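Local coordinates for 2-keto acid:ferredoxin oxidoreductase subunit alpha (Pyrococcus furiosus, PDB 4WBX), which probably serves as the alpha subunit of an enzyme that oxidises a 2-keto acid, likely 2-oxoglutarate, to its acyl-CoA while passing electrons to ferredoxin, at the interface of chains A and B. Residues are numbered along the deposited sequence; one frame, centred on the assembly and turned at random. Chains: chain A/B, 2-keto acid:ferredoxin oxidoreductase subunit alpha.

Contact 1: the interface of chains A and B. Residues chain A 69-72, 75; chain B 74, 78, 104-105, 108.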
loop_
_atom_site.group_PDB
_atom_site.type_symbol
_atom_site.label_atom_id
_atom_site.label_comp_id
_atom_site.label_asym_id
_atom_site.label_seq_id
_atom_site.Cartn_x
_atom_site.Cartn_y
_atom_site.Cartn_z
ATOM N N GLN A 69 -10.748 10.481 7.948
ATOM C CA GLN A 69 -10.258 10.869 6.635
ATOM C C GLN A 69 -8.952 10.171 6.326
ATOM O O GLN A 69 -7.883 10.643 6.701
ATOM C CB GLN A 69 -10.087 12.376 6.555
ATOM C CG GLN A 69 -9.411 12.843 5.294
ATOM C CD GLN A 69 -9.420 14.347 5.149
ATOM O OE1 GLN A 69 -10.481 14.976 5.168
ATOM N NE2 GLN A 69 -8.236 14.936 5.004
ATOM N N MET A 70 -9.028 9.029 5.658
ATOM C CA MET A 70 -7.798 8.322 5.366
ATOM C C MET A 70 -7.352 8.495 3.932
ATOM O O MET A 70 -8.106 8.293 2.976
ATOM C CB MET A 70 -7.918 6.836 5.715
ATOM C CG MET A 70 -6.968 6.452 6.843
ATOM S SD MET A 70 -7.485 5.032 7.817
ATOM C CE MET A 70 -7.143 5.675 9.445
ATOM N N GLU A 71 -6.104 8.927 3.832
ATOM C CA GLU A 71 -5.333 8.923 2.610
ATOM C C GLU A 71 -5.572 7.665 1.769
ATOM O O GLU A 71 -6.136 7.715 0.686
ATOM C CB GLU A 71 -3.842 9.040 2.977
ATOM C CG GLU A 71 -3.533 9.863 4.280
ATOM C CD GLU A 71 -3.443 9.039 5.608
ATOM O OE1 GLU A 71 -3.658 7.797 5.612
ATOM O OE2 GLU A 71 -3.138 9.649 6.671
ATOM N N ASP A 72 -5.161 6.533 2.322
ATOM C CA ASP A 72 -4.999 5.270 1.599
ATOM C C ASP A 72 -6.271 4.401 1.545
ATOM O O ASP A 72 -6.781 4.009 2.598
ATOM C CB ASP A 72 -3.859 4.487 2.274
ATOM C CG ASP A 72 -3.341 3.357 1.429
ATOM O OD1 ASP A 72 -4.154 2.676 0.783
ATOM O OD2 ASP A 72 -2.109 3.138 1.409
ATOM N N ALA A 75 -5.991 1.470 3.582
ATOM C CA ALA A 75 -6.177 1.789 4.985
ATOM C C ALA A 75 -7.634 2.106 5.251
ATOM O O ALA A 75 -8.159 1.843 6.325
ATOM C CB ALA A 75 -5.304 2.956 5.383
ATOM N N ILE B 74 0.192 -1.562 6.496
ATOM C CA ILE B 74 -0.619 -0.381 6.302
ATOM C C ILE B 74 -2.038 -0.644 6.788
ATOM O O ILE B 74 -2.644 0.176 7.487
ATOM C CB ILE B 74 -0.658 0.042 4.827
ATOM C CG1 ILE B 74 0.762 0.121 4.257
ATOM C CG2 ILE B 74 -1.426 1.342 4.668
ATOM C CD1 ILE B 74 0.990 1.253 3.305
ATOM N N ALA B 78 -4.110 0.617 10.305
ATOM C CA ALA B 78 -5.399 1.269 10.025
ATOM C C ALA B 78 -6.595 0.598 10.722
ATOM O O ALA B 78 -7.458 1.281 11.252
ATOM C CB ALA B 78 -5.643 1.336 8.545
ATOM N N GLU B 104 2.701 6.800 7.890
ATOM C CA GLU B 104 1.572 7.677 7.552
ATOM C C GLU B 104 0.390 7.539 8.508
ATOM O O GLU B 104 -0.086 8.526 9.054
ATOM C CB GLU B 104 1.080 7.408 6.152
ATOM C CG GLU B 104 0.032 8.425 5.680
ATOM C CD GLU B 104 -0.679 7.988 4.406
ATOM O OE1 GLU B 104 -1.370 6.944 4.432
ATOM O OE2 GLU B 104 -0.516 8.675 3.374
ATOM N N ASN B 105 -0.081 6.312 8.705
ATOM C CA ASN B 105 -1.164 6.054 9.644
ATOM C C ASN B 105 -0.831 6.381 11.098
ATOM O O ASN B 105 -1.723 6.748 11.860
ATOM C CB ASN B 105 -1.607 4.602 9.511
ATOM C CG ASN B 105 -2.449 4.383 8.262
ATOM O OD1 ASN B 105 -3.209 5.263 7.886
ATOM N ND2 ASN B 105 -2.309 3.234 7.613
ATOM N N TYR B 108 -1.016 10.013 11.211
ATOM C CA TYR B 108 -2.434 10.305 11.213
ATOM C C TYR B 108 -3.041 10.127 12.609
ATOM O O TYR B 108 -3.888 10.930 13.029
ATOM C CB TYR B 108 -3.176 9.426 10.191
ATOM C CG TYR B 108 -4.655 9.638 10.277
ATOM C CD1 TYR B 108 -5.282 10.625 9.517
ATOM C CD2 TYR B 108 -5.429 8.892 11.160
ATOM C CE1 TYR B 108 -6.641 10.846 9.620
ATOM C CE2 TYR B 108 -6.787 9.114 11.271
ATOM C CZ TYR B 108 -7.383 10.088 10.501
ATOM O OH TYR B 108 -8.733 10.281 10.625
#
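B:Tyr108 lays its ring against three consecutive residues of chain A, and this is the tightly packed part of the contact. Its CG is anti to the backbone N (chi1 175°), which swings the ring out from its helix toward the other chain. Ring atom CE1 lies 3.2 Å from the backbone carbonyl oxygen O of A:Gln69. On the same side of the ring plane, the methyl CE of A:Met70 comes below the other rim, 3.9 Å from CE2. The carboxylate plane of A:Glu71 is turned 86° from the ring plane, with OE2 3.5 Å from CB of B:Tyr108. An alanine here would probably open a gap beside the methyl of A:Met70 and leave the segment A:Gln69 to A:Glu71 without the ring it packs on. A second close point joins CB of A:Ala75 and CB of B:Ala78, 3.6 Å apart. The looser side lies toward A:Asp72, whose OD2 has CG2 of B:Ile74 as its nearest neighbour across, at 3.8 Å. Between these regions A:Glu71 and B:Glu104 meet tip to tip, OE1 to OE1 at 2.7 Å; two acceptors this close, with a carbon contact that is also too short, make the local model doubtful. In this two-fold interface between alpha-subunit copies, perhaps not the biological one, chain A contributes the end of strand 66-69, the following loop and the start of helix 73-85, while chain B presents helix 103-111 and its own helix 73-85.

Contact 2: the interface of chains A and B. Residues chain A 78, 81-82, 85, 105, 108; chain B 68, 70, 75, 79.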
loop_
_atom_site.group_PDB
_atom_site.type_symbol
_atom_site.label_atom_id
_atom_site.label_comp_id
_atom_site.label_asym_id
_atom_site.label_seq_id
_atom_site.Cartn_x
_atom_site.Cartn_y
_atom_site.Cartn_z
ATOM N N ALA A 78 -9.525 -1.139 5.608
ATOM C CA ALA A 78 -9.029 -1.822 6.814
ATOM C C ALA A 78 -9.555 -1.216 8.126
ATOM O O ALA A 78 -9.924 -1.947 9.033
ATOM C CB ALA A 78 -7.528 -1.841 6.826
ATOM N N ILE A 81 -13.190 -2.452 8.505
ATOM C CA ILE A 81 -13.168 -3.846 8.980
ATOM C C ILE A 81 -12.840 -3.888 10.469
ATOM O O ILE A 81 -13.493 -4.611 11.240
ATOM C CB ILE A 81 -12.161 -4.726 8.218
ATOM C CG1 ILE A 81 -12.666 -4.988 6.793
ATOM C CG2 ILE A 81 -11.970 -6.051 8.945
ATOM C CD1 ILE A 81 -11.572 -5.305 5.794
ATOM N N GLY A 82 -11.856 -3.080 10.864
ATOM C CA GLY A 82 -11.490 -2.927 12.262
ATOM C C GLY A 82 -12.575 -2.318 13.146
ATOM O O GLY A 82 -12.821 -2.782 14.254
ATOM N N TRP A 85 -15.311 -5.030 13.612
ATOM C CA TRP A 85 -14.933 -6.022 14.616
ATOM C C TRP A 85 -14.958 -5.508 16.047
ATOM O O TRP A 85 -15.261 -6.270 16.949
ATOM C CB TRP A 85 -13.560 -6.607 14.290
ATOM C CG TRP A 85 -13.743 -7.669 13.295
ATOM C CD1 TRP A 85 -13.421 -7.633 11.968
ATOM C CD2 TRP A 85 -14.399 -8.908 13.515
ATOM N NE1 TRP A 85 -13.811 -8.795 11.358
ATOM C CE2 TRP A 85 -14.411 -9.598 12.296
ATOM C CE3 TRP A 85 -14.964 -9.515 14.643
ATOM C CZ2 TRP A 85 -14.972 -10.855 12.168
ATOM C CZ3 TRP A 85 -15.514 -10.747 14.514
ATOM C CH2 TRP A 85 -15.522 -11.406 13.287
ATOM N N ASN A 105 -8.380 -6.636 1.170
ATOM C CA ASN A 105 -9.149 -6.449 2.391
ATOM C C ASN A 105 -10.625 -6.819 2.272
ATOM O O ASN A 105 -11.229 -7.244 3.255
ATOM C CB ASN A 105 -8.997 -5.008 2.864
ATOM C CG ASN A 105 -7.641 -4.770 3.514
ATOM O OD1 ASN A 105 -7.124 -5.659 4.173
ATOM N ND2 ASN A 105 -7.059 -3.592 3.320
ATOM N N TYR A 108 -10.591 -10.457 2.335
ATOM C CA TYR A 108 -10.366 -10.795 3.725
ATOM C C TYR A 108 -11.657 -10.690 4.544
ATOM O O TYR A 108 -11.915 -11.535 5.414
ATOM C CB TYR A 108 -9.271 -9.903 4.335
ATOM C CG TYR A 108 -9.121 -10.166 5.800
ATOM C CD1 TYR A 108 -8.242 -11.143 6.267
ATOM C CD2 TYR A 108 -9.898 -9.479 6.728
ATOM C CE1 TYR A 108 -8.128 -11.412 7.615
ATOM C CE2 TYR A 108 -9.792 -9.749 8.077
ATOM C CZ TYR A 108 -8.909 -10.712 8.512
ATOM O OH TYR A 108 -8.817 -10.953 9.856
ATOM N N ILE B 68 -6.934 -9.995 14.394
ATOM C CA ILE B 68 -7.209 -9.823 12.975
ATOM C C ILE B 68 -5.932 -10.019 12.168
ATOM O O ILE B 68 -5.018 -9.202 12.217
ATOM C CB ILE B 68 -7.820 -8.430 12.689
ATOM C CG1 ILE B 68 -9.314 -8.447 13.008
ATOM C CG2 ILE B 68 -7.651 -8.027 11.224
ATOM C CD1 ILE B 68 -10.088 -7.284 12.406
ATOM N N MET B 70 -3.907 -9.525 9.438
ATOM C CA MET B 70 -3.831 -8.767 8.205
ATOM C C MET B 70 -2.477 -8.871 7.539
ATOM O O MET B 70 -1.423 -8.658 8.145
ATOM C CB MET B 70 -4.205 -7.300 8.433
ATOM C CG MET B 70 -5.477 -6.928 7.681
ATOM S SD MET B 70 -6.406 -5.564 8.394
ATOM C CE MET B 70 -8.045 -6.257 8.281
ATOM N N ALA B 75 -2.568 -1.798 6.407
ATOM C CA ALA B 75 -3.915 -2.176 6.792
ATOM C C ALA B 75 -3.944 -2.550 8.260
ATOM O O ALA B 75 -4.932 -2.345 8.953
ATOM C CB ALA B 75 -4.404 -3.327 5.948
ATOM N N ALA B 79 -6.634 -0.732 10.726
ATOM C CA ALA B 79 -7.699 -1.472 11.414
ATOM C C ALA B 79 -7.746 -1.163 12.916
ATOM O O ALA B 79 -8.824 -1.039 13.492
ATOM C CB ALA B 79 -7.532 -2.979 11.193
#
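Helix 73-85 of a thiamine-diphosphate-binding domain fold packs here against its counterpart in the other chain, with the end of strand 66-69 wedged in beside it. The helices come close because small residues face each other: the carbonyl O of A:Ala78 lies 3.3 Å from CA of B:Ala79, and CA of A:Gly82 is 3.5 Å from the backbone O of B:Ala79. Neither pair includes a side chain longer than a methyl, which is what allows backbone to approach backbone. Larger groups fill the flank. B:Ile68 acts as a fork: with chi1 at -81° its CG1 is anti to the carbonyl carbon and CG2 anti to the backbone N, sending the two branches to different aromatic residues. Branch CG2 meets the phenol oxygen OH of A:Tyr108 at 3.4 Å, a contact of a methyl with the tip of the ring. Tip atom CD1 reaches A:Trp85 at 3.4 Å from the indole CD1, coming from above the indole plane at its five-membered end. A:Ile81, from the same chain as the indole, sets CG2 in the indole plane at its edge and probably helps to fix the ring's tilt. That same CG2 lies 4.0 Å from CE of B:Met70, linking the methionine tip to the isoleucine cluster. At the other end, the amide ND2 of A:Asn105 rests 3.7 Å from CB of B:Ala75. No polar pair bridges the chains in this patch, and apolar packing and shape carry it. In the fold, helices 73-85 and 103-111 of chain A together form the surface that receives strand 66-69, its following loop and helix 73-85 of chain B.

Contact 1 and contact 2 have C-alpha centres about 13 Å apart and belong to one continuous two-fold interface. Both draw on strand 66-69, the loop after it, helix 73-85 and helix 103-111, with the roles of the chains exchanged: Met70, Ala75, Ala78, Asn105 and Tyr108 appear in both, each taken once from either chain. Contact 1 adds acidic residues of the loop and of helix 103-111, contact 2 the apolar flank, so each half of the interface should contain both kinds of surface. The deposited assembly holds four alpha subunits, whereas the enzyme is a heterotetramer of KorA, KorB, KorC and KorD, so this pairing may not persist there.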